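Local coordinates for protein trans-2-enoyl-CoA reductase (Treponema denticola, PDB 4GGP) that reduces the carbon-carbon double bond of crotonyl-CoA to give butyryl-CoA with NADH as hydride donor, working as a monomer in bacterial fatty acid synthesis, at residues V276-V281 against N307-I312; N52-G57 against D142-S147; Q241-K246 against A286-I291; V178-G183 against G373-F378. All blocks are in the same frame, centred on the assembly; numbering follows the deposited sequence.

Contact 1: residues V276-V281 against N307-I312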
loop_
_atom_site.group_PDB
_atom_site.type_symbol
_atom_site.label_atom_id
_atom_site.label_comp_id
_atom_site.label_asym_id
_atom_site.label_seq_id
_atom_site.Cartn_x
_atom_site.Cartn_y
_atom_site.Cartn_z
ATOM N N VAL A 276 7.340 -8.398 -0.055
ATOM C CA VAL A 276 7.729 -7.630 1.121
ATOM C C VAL A 276 8.285 -6.288 0.687
ATOM O O VAL A 276 9.347 -6.219 0.075
ATOM C CB VAL A 276 8.791 -8.364 1.957
ATOM C CG1 VAL A 276 8.995 -7.649 3.297
ATOM C CG2 VAL A 276 8.380 -9.815 2.177
ATOM N N ASN A 277 7.560 -5.222 1.005
ATOM C CA ASN A 277 7.930 -3.891 0.555
ATOM C C ASN A 277 8.615 -3.059 1.636
ATOM O O ASN A 277 8.761 -3.496 2.780
ATOM C CB ASN A 277 6.707 -3.140 0.026
ATOM C CG ASN A 277 6.007 -3.876 -1.111
ATOM O OD1 ASN A 277 6.496 -4.887 -1.624
ATOM N ND2 ASN A 277 4.857 -3.356 -1.519
ATOM N N LYS A 278 9.030 -1.851 1.269
ATOM C CA LYS A 278 9.719 -0.969 2.211
ATOM C C LYS A 278 8.731 -0.277 3.159
ATOM O O LYS A 278 7.529 -0.219 2.894
ATOM C CB LYS A 278 10.545 0.072 1.454
ATOM C CG LYS A 278 9.734 1.265 0.957
ATOM C CD LYS A 278 10.613 2.254 0.210
ATOM C CE LYS A 278 11.691 2.838 1.107
ATOM N NZ LYS A 278 11.165 3.975 1.901
ATOM N N GLY A 279 9.241 0.242 4.271
ATOM C CA GLY A 279 8.407 0.962 5.217
ATOM C C GLY A 279 8.111 2.373 4.750
ATOM O O GLY A 279 8.997 3.072 4.262
ATOM N N LEU A 280 6.857 2.784 4.892
ATOM C CA LEU A 280 6.428 4.123 4.503
ATOM C C LEU A 280 5.386 4.617 5.494
ATOM O O LEU A 280 4.937 3.861 6.354
ATOM C CB LEU A 280 5.857 4.124 3.083
ATOM C CG LEU A 280 6.868 3.838 1.964
ATOM C CD1 LEU A 280 6.190 3.727 0.609
ATOM C CD2 LEU A 280 7.971 4.907 1.930
ATOM N N VAL A 281 5.020 5.890 5.386
ATOM C CA VAL A 281 4.019 6.469 6.273
ATOM C C VAL A 281 2.643 5.912 5.931
ATOM O O VAL A 281 2.165 6.073 4.809
ATOM C CB VAL A 281 3.984 8.006 6.171
ATOM C CG1 VAL A 281 2.898 8.573 7.077
ATOM C CG2 VAL A 281 5.335 8.594 6.538
ATOM N N ASN A 307 19.148 6.484 -2.040
ATOM C CA ASN A 307 18.290 5.382 -2.466
ATOM C C ASN A 307 16.923 5.381 -1.785
ATOM O O ASN A 307 16.339 4.323 -1.567
ATOM C CB ASN A 307 18.986 4.028 -2.271
ATOM C CG ASN A 307 19.336 3.744 -0.817
ATOM O OD1 ASN A 307 19.015 4.523 0.079
ATOM N ND2 ASN A 307 19.992 2.615 -0.578
ATOM N N HIS A 308 16.428 6.565 -1.436
ATOM C CA HIS A 308 15.087 6.694 -0.873
ATOM C C HIS A 308 14.029 6.470 -1.952
ATOM O O HIS A 308 14.148 7.004 -3.052
ATOM C CB HIS A 308 14.891 8.081 -0.266
ATOM C CG HIS A 308 13.482 8.351 0.164
ATOM N ND1 HIS A 308 12.895 7.712 1.233
ATOM C CD2 HIS A 308 12.535 9.176 -0.347
ATOM C CE1 HIS A 308 11.652 8.139 1.372
ATOM N NE2 HIS A 308 11.408 9.028 0.426
ATOM N N GLU A 309 12.999 5.689 -1.631
ATOM C CA GLU A 309 11.900 5.430 -2.558
ATOM C C GLU A 309 10.541 5.740 -1.921
ATOM O O GLU A 309 10.335 5.493 -0.738
ATOM C CB GLU A 309 11.899 3.962 -3.005
ATOM C CG GLU A 309 13.046 3.524 -3.917
ATOM C CD GLU A 309 12.949 2.043 -4.277
ATOM O OE1 GLU A 309 12.856 1.210 -3.344
ATOM O OE2 GLU A 309 12.950 1.713 -5.491
ATOM N N GLY A 310 9.624 6.280 -2.718
ATOM C CA GLY A 310 8.225 6.376 -2.339
ATOM C C GLY A 310 7.473 5.213 -2.971
ATOM O O GLY A 310 8.091 4.267 -3.459
ATOM N N CYS A 311 6.146 5.278 -2.973
ATOM C CA CYS A 311 5.332 4.171 -3.470
ATOM C C CYS A 311 5.584 3.848 -4.941
ATOM O O CYS A 311 5.760 2.692 -5.293
ATOM C CB CYS A 311 3.841 4.441 -3.242
ATOM S SG CYS A 311 3.341 4.369 -1.516
ATOM N N ILE A 312 5.612 4.870 -5.789
ATOM C CA ILE A 312 5.713 4.649 -7.222
ATOM C C ILE A 312 7.112 4.194 -7.639
ATOM O O ILE A 312 7.258 3.437 -8.590
ATOM C CB ILE A 312 5.242 5.887 -8.042
ATOM C CG1 ILE A 312 5.017 5.514 -9.510
ATOM C CG2 ILE A 312 6.214 7.052 -7.902
ATOM C CD1 ILE A 312 3.861 4.534 -9.726
#
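Lys278 and Leu280 face Glu309 and Gly310 across two irregular backbones, the closest CA atoms, those of Leu280 and Gly310, being 7.4 Å apart. Gly310 is the N-cap residue of helix 311-323, whose first turn begins at Cys311. Side chains from 276-281 close the gap. Lys278 reaches over extended at first and then bends at chi3 and chi4 (-62° and -83°), which brings its ammonium to the turn before the helix: NZ donates to Glu309 O at 3.2 Å, in the carbonyl plane, and ties the loop to that turn. A weak additional bond runs from Lys278 NZ to Gly279 O at 3.3 Å. Alongside, Leu280 spreads its two methyls along the turn: CD2 lies 3.6 Å from Glu309 O, and CD1 lies 3.6 Å from Cys311 SG. The carboxylate of Glu309 turns to the helix that follows, OE1 to Gln314 and OE2 in a salt bridge to Arg317. Leu280 and Val281 belong to the NAD(+) site, and the loop follows strand 270-276 of the parallel sheet. Tyr62 at the start of helix 61-74 touches Leu280 and bonds to the carbonyl of Lys278, while Phe299 of helix 291-305 packs against Lys278, Val281 and His308.

Contact 2: residues N52-G57 against D142-S147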
loop_
_atom_site.group_PDB
_atom_site.type_symbol
_atom_site.label_atom_id
_atom_site.label_comp_id
_atom_site.label_asym_id
_atom_site.label_seq_id
_atom_site.Cartn_x
_atom_site.Cartn_y
_atom_site.Cartn_z
ATOM N N ASN A 52 -3.982 -7.812 -18.590
ATOM C CA ASN A 52 -5.178 -7.499 -17.824
ATOM C C ASN A 52 -4.900 -7.653 -16.345
ATOM O O ASN A 52 -4.544 -8.736 -15.883
ATOM C CB ASN A 52 -6.350 -8.397 -18.239
ATOM C CG ASN A 52 -6.723 -8.217 -19.687
ATOM O OD1 ASN A 52 -7.233 -7.169 -20.077
ATOM N ND2 ASN A 52 -6.462 -9.234 -20.497
ATOM N N VAL A 53 -5.060 -6.565 -15.603
ATOM C CA VAL A 53 -4.650 -6.539 -14.209
ATOM C C VAL A 53 -5.807 -6.228 -13.264
ATOM O O VAL A 53 -6.591 -5.314 -13.505
ATOM C CB VAL A 53 -3.507 -5.514 -13.995
ATOM C CG1 VAL A 53 -3.141 -5.414 -12.521
ATOM C CG2 VAL A 53 -2.299 -5.905 -14.834
ATOM N N LEU A 54 -5.915 -7.010 -12.196
ATOM C CA LEU A 54 -6.863 -6.723 -11.129
ATOM C C LEU A 54 -6.109 -6.231 -9.900
ATOM O O LEU A 54 -5.204 -6.903 -9.418
ATOM C CB LEU A 54 -7.652 -7.978 -10.764
ATOM C CG LEU A 54 -8.628 -7.820 -9.595
ATOM C CD1 LEU A 54 -9.735 -6.837 -9.950
ATOM C CD2 LEU A 54 -9.206 -9.168 -9.188
ATOM N N VAL A 55 -6.487 -5.064 -9.390
ATOM C CA VAL A 55 -5.855 -4.517 -8.192
ATOM C C VAL A 55 -6.873 -4.317 -7.078
ATOM O O VAL A 55 -7.734 -3.445 -7.165
ATOM C CB VAL A 55 -5.147 -3.170 -8.477
ATOM C CG1 VAL A 55 -4.536 -2.605 -7.196
ATOM C CG2 VAL A 55 -4.069 -3.341 -9.536
ATOM N N LEU A 56 -6.779 -5.144 -6.040
ATOM C CA LEU A 56 -7.628 -5.013 -4.864
ATOM C C LEU A 56 -7.006 -4.021 -3.885
ATOM O O LEU A 56 -5.950 -4.292 -3.311
ATOM C CB LEU A 56 -7.799 -6.367 -4.169
ATOM C CG LEU A 56 -8.518 -7.511 -4.897
ATOM C CD1 LEU A 56 -9.452 -6.996 -5.990
ATOM C CD2 LEU A 56 -7.523 -8.510 -5.450
ATOM N N GLY A 57 -7.666 -2.885 -3.693
ATOM C CA GLY A 57 -7.127 -1.805 -2.883
ATOM C C GLY A 57 -6.374 -0.821 -3.755
ATOM O O GLY A 57 -5.223 -0.479 -3.486
ATOM N N ASP A 142 -4.008 -11.759 -15.773
ATOM C CA ASP A 142 -2.654 -12.322 -15.730
ATOM C C ASP A 142 -1.807 -11.765 -14.576
ATOM O O ASP A 142 -0.729 -12.285 -14.267
ATOM C CB ASP A 142 -1.939 -12.132 -17.068
ATOM C CG ASP A 142 -1.897 -10.689 -17.505
ATOM O OD1 ASP A 142 -2.782 -10.267 -18.283
ATOM O OD2 ASP A 142 -0.977 -9.970 -17.064
ATOM N N LEU A 143 -2.300 -10.704 -13.946
ATOM C CA LEU A 143 -1.694 -10.183 -12.726
ATOM C C LEU A 143 -2.788 -9.709 -11.771
ATOM O O LEU A 143 -3.629 -8.887 -12.126
ATOM C CB LEU A 143 -0.714 -9.047 -13.036
ATOM C CG LEU A 143 -0.096 -8.303 -11.844
ATOM C CD1 LEU A 143 0.833 -9.199 -11.044
ATOM C CD2 LEU A 143 0.643 -7.063 -12.313
ATOM N N ILE A 144 -2.777 -10.251 -10.561
ATOM C CA ILE A 144 -3.713 -9.842 -9.529
ATOM C C ILE A 144 -2.957 -9.324 -8.307
ATOM O O ILE A 144 -2.216 -10.063 -7.661
ATOM C CB ILE A 144 -4.614 -11.014 -9.118
ATOM C CG1 ILE A 144 -5.378 -11.534 -10.340
ATOM C CG2 ILE A 144 -5.568 -10.594 -8.010
ATOM C CD1 ILE A 144 -6.257 -12.702 -10.038
ATOM N N VAL A 145 -3.139 -8.048 -7.994
ATOM C CA VAL A 145 -2.427 -7.447 -6.870
ATOM C C VAL A 145 -3.352 -7.217 -5.690
ATOM O O VAL A 145 -4.372 -6.536 -5.811
ATOM C CB VAL A 145 -1.760 -6.117 -7.268
ATOM C CG1 VAL A 145 -1.095 -5.466 -6.056
ATOM C CG2 VAL A 145 -0.751 -6.360 -8.385
ATOM N N TYR A 146 -2.986 -7.805 -4.555
ATOM C CA TYR A 146 -3.760 -7.679 -3.330
ATOM C C TYR A 146 -3.088 -6.689 -2.388
ATOM O O TYR A 146 -2.059 -6.991 -1.790
ATOM C CB TYR A 146 -3.907 -9.036 -2.639
ATOM C CG TYR A 146 -5.018 -9.059 -1.613
ATOM C CD1 TYR A 146 -6.298 -9.482 -1.955
ATOM C CD2 TYR A 146 -4.791 -8.638 -0.309
ATOM C CE1 TYR A 146 -7.318 -9.496 -1.019
ATOM C CE2 TYR A 146 -5.798 -8.649 0.630
ATOM C CZ TYR A 146 -7.057 -9.082 0.273
ATOM O OH TYR A 146 -8.053 -9.081 1.220
ATOM N N SER A 147 -3.691 -5.510 -2.260
ATOM C CA SER A 147 -3.151 -4.436 -1.443
ATOM C C SER A 147 -4.278 -3.773 -0.656
ATOM O O SER A 147 -4.505 -2.570 -0.768
ATOM C CB SER A 147 -2.475 -3.399 -2.336
ATOM O OG SER A 147 -1.903 -2.357 -1.568
HETATM O O HOH W 1 -4.546 -11.553 -19.466
HETATM O O HOH W 2 -3.224 0.178 -1.365
#
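Leu54 is gripped through both backbone polar atoms by the neighbouring parallel strand: its N donates to Leu143 O at 3.0 Å, and its O accepts from Val145 N at 2.8 Å. Leu56 repeats the pattern, N to Val145 O and O from Ser147 N, both at 2.8 Å. Val53 and Val55 turn their bonding groups the other way, to strand 77-82. At the N-terminal end, a chi1 of 56° sets Asp142 CG between backbone N and carbonyl carbon and turns OD1 to Asn52 N. That N donates almost straight (176°) to Asp142 OD1 at 2.7 Å, on the syn side and 23° out of the carboxylate plane, while Asp142 N returns a bond to Asn52 O. Water 1 accepts from Asn52 ND2 and donates, at short range, to OD1; OD2 accepts from Lys51 N. At the far end water 2 lies within bonding distance of Gly57 O and Ser147 OG. On one face of the sheet Val53 runs alongside Leu143; on the other, Leu56 CD2 touches Ile144 CG2 at 3.8 Å and meets the Tyr146 ring obliquely, whose OH bonds Asp209. In these central strands of the Rossmann-type sheet the inward-facing amides and carbonyls are paired in a buried apolar setting, delivering Gly57 to the NAD(+) site.

Contact 3: residues Q241-K246 against A286-I291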
loop_
_atom_site.group_PDB
_atom_site.type_symbol
_atom_site.label_atom_id
_atom_site.label_comp_id
_atom_site.label_asym_id
_atom_site.label_seq_id
_atom_site.Cartn_x
_atom_site.Cartn_y
_atom_site.Cartn_z
ATOM N N GLN A 241 10.564 -6.007 15.765
ATOM C CA GLN A 241 10.232 -7.416 15.547
ATOM C C GLN A 241 9.193 -7.929 16.544
ATOM O O GLN A 241 8.540 -8.943 16.304
ATOM C CB GLN A 241 11.487 -8.292 15.606
ATOM C CG GLN A 241 12.522 -8.001 14.527
ATOM C CD GLN A 241 12.095 -8.443 13.132
ATOM O OE1 GLN A 241 10.989 -8.946 12.931
ATOM N NE2 GLN A 241 12.984 -8.256 12.159
ATOM N N ALA A 242 9.041 -7.222 17.658
ATOM C CA ALA A 242 8.073 -7.601 18.682
ATOM C C ALA A 242 6.646 -7.534 18.153
ATOM O O ALA A 242 5.769 -8.249 18.632
ATOM C CB ALA A 242 8.224 -6.717 19.913
ATOM N N LEU A 243 6.417 -6.666 17.170
ATOM C CA LEU A 243 5.097 -6.532 16.564
ATOM C C LEU A 243 5.017 -7.239 15.210
ATOM O O LEU A 243 4.029 -7.909 14.905
ATOM C CB LEU A 243 4.728 -5.055 16.398
ATOM C CG LEU A 243 4.823 -4.183 17.650
ATOM C CD1 LEU A 243 4.164 -2.838 17.411
ATOM C CD2 LEU A 243 4.196 -4.879 18.847
ATOM N N TYR A 244 6.064 -7.087 14.404
ATOM C CA TYR A 244 6.044 -7.568 13.026
ATOM C C TYR A 244 6.497 -9.016 12.852
ATOM O O TYR A 244 6.235 -9.629 11.818
ATOM C CB TYR A 244 6.847 -6.630 12.122
ATOM C CG TYR A 244 6.139 -5.322 11.857
ATOM C CD1 TYR A 244 5.137 -5.238 10.901
ATOM C CD2 TYR A 244 6.458 -4.177 12.574
ATOM C CE1 TYR A 244 4.478 -4.050 10.657
ATOM C CE2 TYR A 244 5.803 -2.981 12.335
ATOM C CZ TYR A 244 4.815 -2.926 11.376
ATOM O OH TYR A 244 4.164 -1.743 11.134
ATOM N N ARG A 245 7.168 -9.564 13.859
ATOM C CA ARG A 245 7.532 -10.979 13.833
ATOM C C ARG A 245 6.750 -11.796 14.863
ATOM O O ARG A 245 6.136 -12.808 14.524
ATOM C CB ARG A 245 9.037 -11.163 14.041
ATOM C CG ARG A 245 9.488 -12.615 13.995
ATOM C CD ARG A 245 11.002 -12.741 14.040
ATOM N NE ARG A 245 11.440 -14.121 13.842
ATOM C CZ ARG A 245 11.721 -14.654 12.656
ATOM N NH1 ARG A 245 11.610 -13.924 11.555
ATOM N NH2 ARG A 245 12.115 -15.917 12.572
ATOM N N LYS A 246 6.765 -11.348 16.116
ATOM C CA LYS A 246 6.132 -12.095 17.198
ATOM C C LYS A 246 4.920 -11.392 17.802
ATOM O O LYS A 246 4.439 -11.795 18.867
ATOM C CB LYS A 246 7.153 -12.438 18.289
ATOM C CG LYS A 246 7.908 -13.727 18.025
ATOM C CD LYS A 246 9.386 -13.601 18.372
ATOM C CE LYS A 246 10.165 -14.831 17.918
ATOM N NZ LYS A 246 11.208 -14.510 16.893
ATOM N N ALA A 286 1.127 6.207 13.348
ATOM C CA ALA A 286 1.239 7.012 14.563
ATOM C C ALA A 286 0.908 6.272 15.862
ATOM O O ALA A 286 1.299 6.715 16.942
ATOM C CB ALA A 286 0.399 8.271 14.441
ATOM N N VAL A 287 0.196 5.153 15.769
ATOM C CA VAL A 287 -0.226 4.439 16.976
ATOM C C VAL A 287 0.750 3.331 17.371
ATOM O O VAL A 287 0.588 2.685 18.407
ATOM C CB VAL A 287 -1.649 3.848 16.835
ATOM C CG1 VAL A 287 -2.570 4.843 16.150
ATOM C CG2 VAL A 287 -1.612 2.538 16.068
ATOM N N ILE A 288 1.766 3.115 16.545
ATOM C CA ILE A 288 2.749 2.078 16.821
ATOM C C ILE A 288 4.013 2.687 17.420
ATOM O O ILE A 288 4.557 3.650 16.882
ATOM C CB ILE A 288 3.111 1.296 15.541
ATOM C CG1 ILE A 288 1.881 0.574 14.988
ATOM C CG2 ILE A 288 4.229 0.308 15.813
ATOM C CD1 ILE A 288 1.589 0.909 13.542
ATOM N N PRO A 289 4.475 2.136 18.553
ATOM C CA PRO A 289 5.730 2.590 19.152
ATOM C C PRO A 289 6.896 2.369 18.191
ATOM O O PRO A 289 6.860 1.417 17.408
ATOM C CB PRO A 289 5.875 1.687 20.381
ATOM C CG PRO A 289 4.487 1.237 20.696
ATOM C CD PRO A 289 3.812 1.101 19.365
ATOM N N VAL A 290 7.891 3.253 18.249
ATOM C CA VAL A 290 9.110 3.185 17.431
ATOM C C VAL A 290 8.927 3.600 15.965
ATOM O O VAL A 290 9.743 4.357 15.434
ATOM C CB VAL A 290 9.816 1.804 17.517
ATOM C CG1 VAL A 290 11.103 1.812 16.714
ATOM C CG2 VAL A 290 10.099 1.436 18.966
ATOM N N ILE A 291 7.860 3.120 15.325
ATOM C CA ILE A 291 7.678 3.293 13.877
ATOM C C ILE A 291 7.841 4.722 13.329
ATOM O O ILE A 291 8.607 4.923 12.387
ATOM C CB ILE A 291 6.365 2.637 13.351
ATOM C CG1 ILE A 291 6.528 1.121 13.251
ATOM C CG2 ILE A 291 6.001 3.185 11.983
ATOM C CD1 ILE A 291 7.560 0.682 12.233
#
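Leu243 and Ile288 make the tightest apolar touch here, the methyl CD1 of Leu243 resting 3.5 Å from CG2 of Ile288. The two side chains run antiparallel, each passing the other's flank. A chi1 of -63° puts the CG1 branch of Ile288 beside its backbone N and CG2 anti to it; CG2 takes the leucine, and at the end of the other branch CD1 comes only loosely near the phenol end of Tyr244, 4.4 Å from its OH. Leu243 CD1 also brushes Pro289 at CD, more loosely. Aromatic contact comes from Tyr244, whose CE2 lies 4.1 Å from Ile291 CD1, the methyl meeting the ring at a slant. Elsewhere the ring meets that of Tyr234, a substrate-binding residue, edge-to-face. Hydrogen bonds play no part between the segments. The backbone bonds stay local: Gln241 O accepts from both Arg245 N and Lys246 N as the short helix 241-244 ends. Phe173 of strand 173-178 lies against both Leu243 and Pro289. Tyr244 is probably the proton donor; Ile291 CD1 offers its ring carbon only and Ile288 CD1 lies near the hydroxyl, which means that this flank contributes van der Waals contact and no hydrogen bond.

Contact 4: residues V178-G183 against G373-F378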
loop_
_atom_site.group_PDB
_atom_site.type_symbol
_atom_site.label_atom_id
_atom_site.label_comp_id
_atom_site.label_asym_id
_atom_site.label_seq_id
_atom_site.Cartn_x
_atom_site.Cartn_y
_atom_site.Cartn_z
ATOM N N VAL A 178 7.714 9.886 17.933
ATOM C CA VAL A 178 7.827 11.314 17.669
ATOM C C VAL A 178 6.644 11.869 16.880
ATOM O O VAL A 178 6.078 11.192 16.020
ATOM C CB VAL A 178 9.157 11.655 16.941
ATOM C CG1 VAL A 178 9.126 11.175 15.488
ATOM C CG2 VAL A 178 9.443 13.151 17.008
ATOM N N ASP A 179 6.265 13.100 17.204
ATOM C CA ASP A 179 5.257 13.831 16.456
ATOM C C ASP A 179 5.980 14.700 15.438
ATOM O O ASP A 179 6.691 15.630 15.808
ATOM C CB ASP A 179 4.427 14.699 17.403
ATOM C CG ASP A 179 3.242 15.366 16.718
ATOM O OD1 ASP A 179 3.128 15.291 15.476
ATOM O OD2 ASP A 179 2.422 15.979 17.431
ATOM N N PRO A 180 5.800 14.399 14.147
ATOM C CA PRO A 180 6.519 15.120 13.095
ATOM C C PRO A 180 6.069 16.570 12.962
ATOM O O PRO A 180 6.798 17.386 12.403
ATOM C CB PRO A 180 6.161 14.333 11.830
ATOM C CG PRO A 180 4.830 13.725 12.138
ATOM C CD PRO A 180 4.899 13.369 13.597
ATOM N N PHE A 181 4.884 16.887 13.471
ATOM C CA PHE A 181 4.369 18.248 13.366
ATOM C C PHE A 181 4.838 19.140 14.516
ATOM O O PHE A 181 5.146 20.314 14.309
ATOM C CB PHE A 181 2.840 18.244 13.240
ATOM C CG PHE A 181 2.351 17.648 11.952
ATOM C CD1 PHE A 181 2.319 18.406 10.793
ATOM C CD2 PHE A 181 1.955 16.322 11.891
ATOM C CE1 PHE A 181 1.888 17.856 9.601
ATOM C CE2 PHE A 181 1.522 15.768 10.703
ATOM C CZ PHE A 181 1.491 16.538 9.556
ATOM N N THR A 182 4.910 18.580 15.717
ATOM C CA THR A 182 5.314 19.355 16.887
ATOM C C THR A 182 6.790 19.161 17.228
ATOM O O THR A 182 7.469 20.102 17.635
ATOM C CB THR A 182 4.445 19.024 18.120
ATOM O OG1 THR A 182 4.649 17.658 18.503
ATOM C CG2 THR A 182 2.975 19.240 17.808
ATOM N N GLY A 183 7.283 17.940 17.053
ATOM C CA GLY A 183 8.664 17.631 17.377
ATOM C C GLY A 183 8.755 16.892 18.693
ATOM O O GLY A 183 9.835 16.484 19.119
ATOM N N GLY A 373 10.186 15.353 5.740
ATOM C CA GLY A 373 9.821 14.374 4.728
ATOM C C GLY A 373 8.630 13.550 5.178
ATOM O O GLY A 373 7.747 13.231 4.383
ATOM N N TYR A 374 8.616 13.209 6.464
ATOM C CA TYR A 374 7.511 12.474 7.070
ATOM C C TYR A 374 6.213 13.285 6.987
ATOM O O TYR A 374 5.174 12.757 6.581
ATOM C CB TYR A 374 7.842 12.140 8.533
ATOM C CG TYR A 374 6.907 11.143 9.198
ATOM C CD1 TYR A 374 5.599 11.489 9.523
ATOM C CD2 TYR A 374 7.343 9.865 9.522
ATOM C CE1 TYR A 374 4.748 10.585 10.134
ATOM C CE2 TYR A 374 6.499 8.954 10.134
ATOM C CZ TYR A 374 5.204 9.319 10.437
ATOM O OH TYR A 374 4.364 8.414 11.044
ATOM N N ARG A 375 6.275 14.557 7.381
ATOM C CA ARG A 375 5.112 15.445 7.294
ATOM C C ARG A 375 4.580 15.513 5.870
ATOM O O ARG A 375 3.365 15.437 5.642
ATOM C CB ARG A 375 5.450 16.866 7.760
ATOM C CG ARG A 375 5.678 17.019 9.250
ATOM C CD ARG A 375 5.701 18.493 9.642
ATOM N NE ARG A 375 6.769 19.249 8.984
ATOM C CZ ARG A 375 7.974 19.461 9.509
ATOM N NH1 ARG A 375 8.285 18.964 10.697
ATOM N NH2 ARG A 375 8.877 20.162 8.837
ATOM N N HIS A 376 5.491 15.658 4.914
ATOM C CA HIS A 376 5.097 15.737 3.512
ATOM C C HIS A 376 4.353 14.485 3.046
ATOM O O HIS A 376 3.304 14.580 2.405
ATOM C CB HIS A 376 6.298 15.981 2.602
ATOM C CG HIS A 376 5.973 15.840 1.150
ATOM N ND1 HIS A 376 5.322 16.823 0.435
ATOM C CD2 HIS A 376 6.165 14.813 0.288
ATOM C CE1 HIS A 376 5.157 16.421 -0.813
ATOM N NE2 HIS A 376 5.660 15.204 -0.928
ATOM N N ASP A 377 4.896 13.315 3.370
ATOM C CA ASP A 377 4.263 12.058 2.982
ATOM C C ASP A 377 2.913 11.886 3.662
ATOM O O ASP A 377 1.957 11.404 3.055
ATOM C CB ASP A 377 5.163 10.868 3.304
ATOM C CG ASP A 377 6.360 10.787 2.388
ATOM O OD1 ASP A 377 6.414 11.572 1.417
ATOM O OD2 ASP A 377 7.243 9.940 2.638
ATOM N N PHE A 378 2.845 12.280 4.926
ATOM C CA PHE A 378 1.594 12.244 5.674
ATOM C C PHE A 378 0.524 13.093 4.995
ATOM O O PHE A 378 -0.592 12.630 4.767
ATOM C CB PHE A 378 1.827 12.729 7.107
ATOM C CG PHE A 378 0.613 12.639 7.985
ATOM C CD1 PHE A 378 -0.232 13.725 8.134
ATOM C CD2 PHE A 378 0.323 11.469 8.668
ATOM C CE1 PHE A 378 -1.350 13.643 8.946
ATOM C CE2 PHE A 378 -0.793 11.381 9.479
ATOM C CZ PHE A 378 -1.628 12.468 9.620
#
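Arg375 meets the turn after strand 173-178 with both its polar end and its aliphatic stem. NH1 donates to Pro180 O at 2.8 Å, the oxygen lying nearly in the guanidinium plane and the N-H angle reaching 164°. A bend at chi3 (-61°) folds the guanidinium back to that oxygen. The stem runs over one face of Phe181: Arg375 CG sits 4.0 Å from the ring centroid, a CH-pi contact close to the ring normal, and CD comes to 3.6 Å from Phe181 CD1. The far edge of the same ring points at the face of Phe378 in an offset edge-to-face pair, planes at 75° and centroids 5.5 Å apart. Beside them Pro180 CG packs on Tyr374 CD1 at 3.5 Å. The loop is held in shape by an Asx turn, in which Asp179 OD1 accepts from Phe181 N at 3.1 Å, and it joins strands 173-178 and 185-190 to helix 371-380, far along the chain. A backbone bond from Gly183 N to Asp179 O closes the wider loop. Further out, Glu366 forms a salt bridge with Arg375 NH1, a second partner that fixes the guanidinium. Tyr374 leans on Val281 of the NAD(+) site and on Pro292 and Leu295 of helix 291-305, and Leu379 adds to the packing around Phe181.

How the contacts relate
Contact 2 is buried, a ladder of backbone bonds between sheet strands. Contact 3 is buried too, yet purely apolar, while contact 1 is partly buried and mixes a lysine-to-carbonyl bond with leucine packing. Contact 4 lies at the surface, where an arginine and aromatic rings do the work. Contacts 1 and 4 touch directly: Val281 CG2 lies 3.8 Å from Tyr374 CE2, tying the NAD(+) loop to helix 371-380. Contacts 1 and 3 alternate along the chain and both draw on the connection from strand 270-276 to helix 291-305. Contact 2 lies across the chain's centre from contacts 3 and 4, with centres about 28 and 31 Å away.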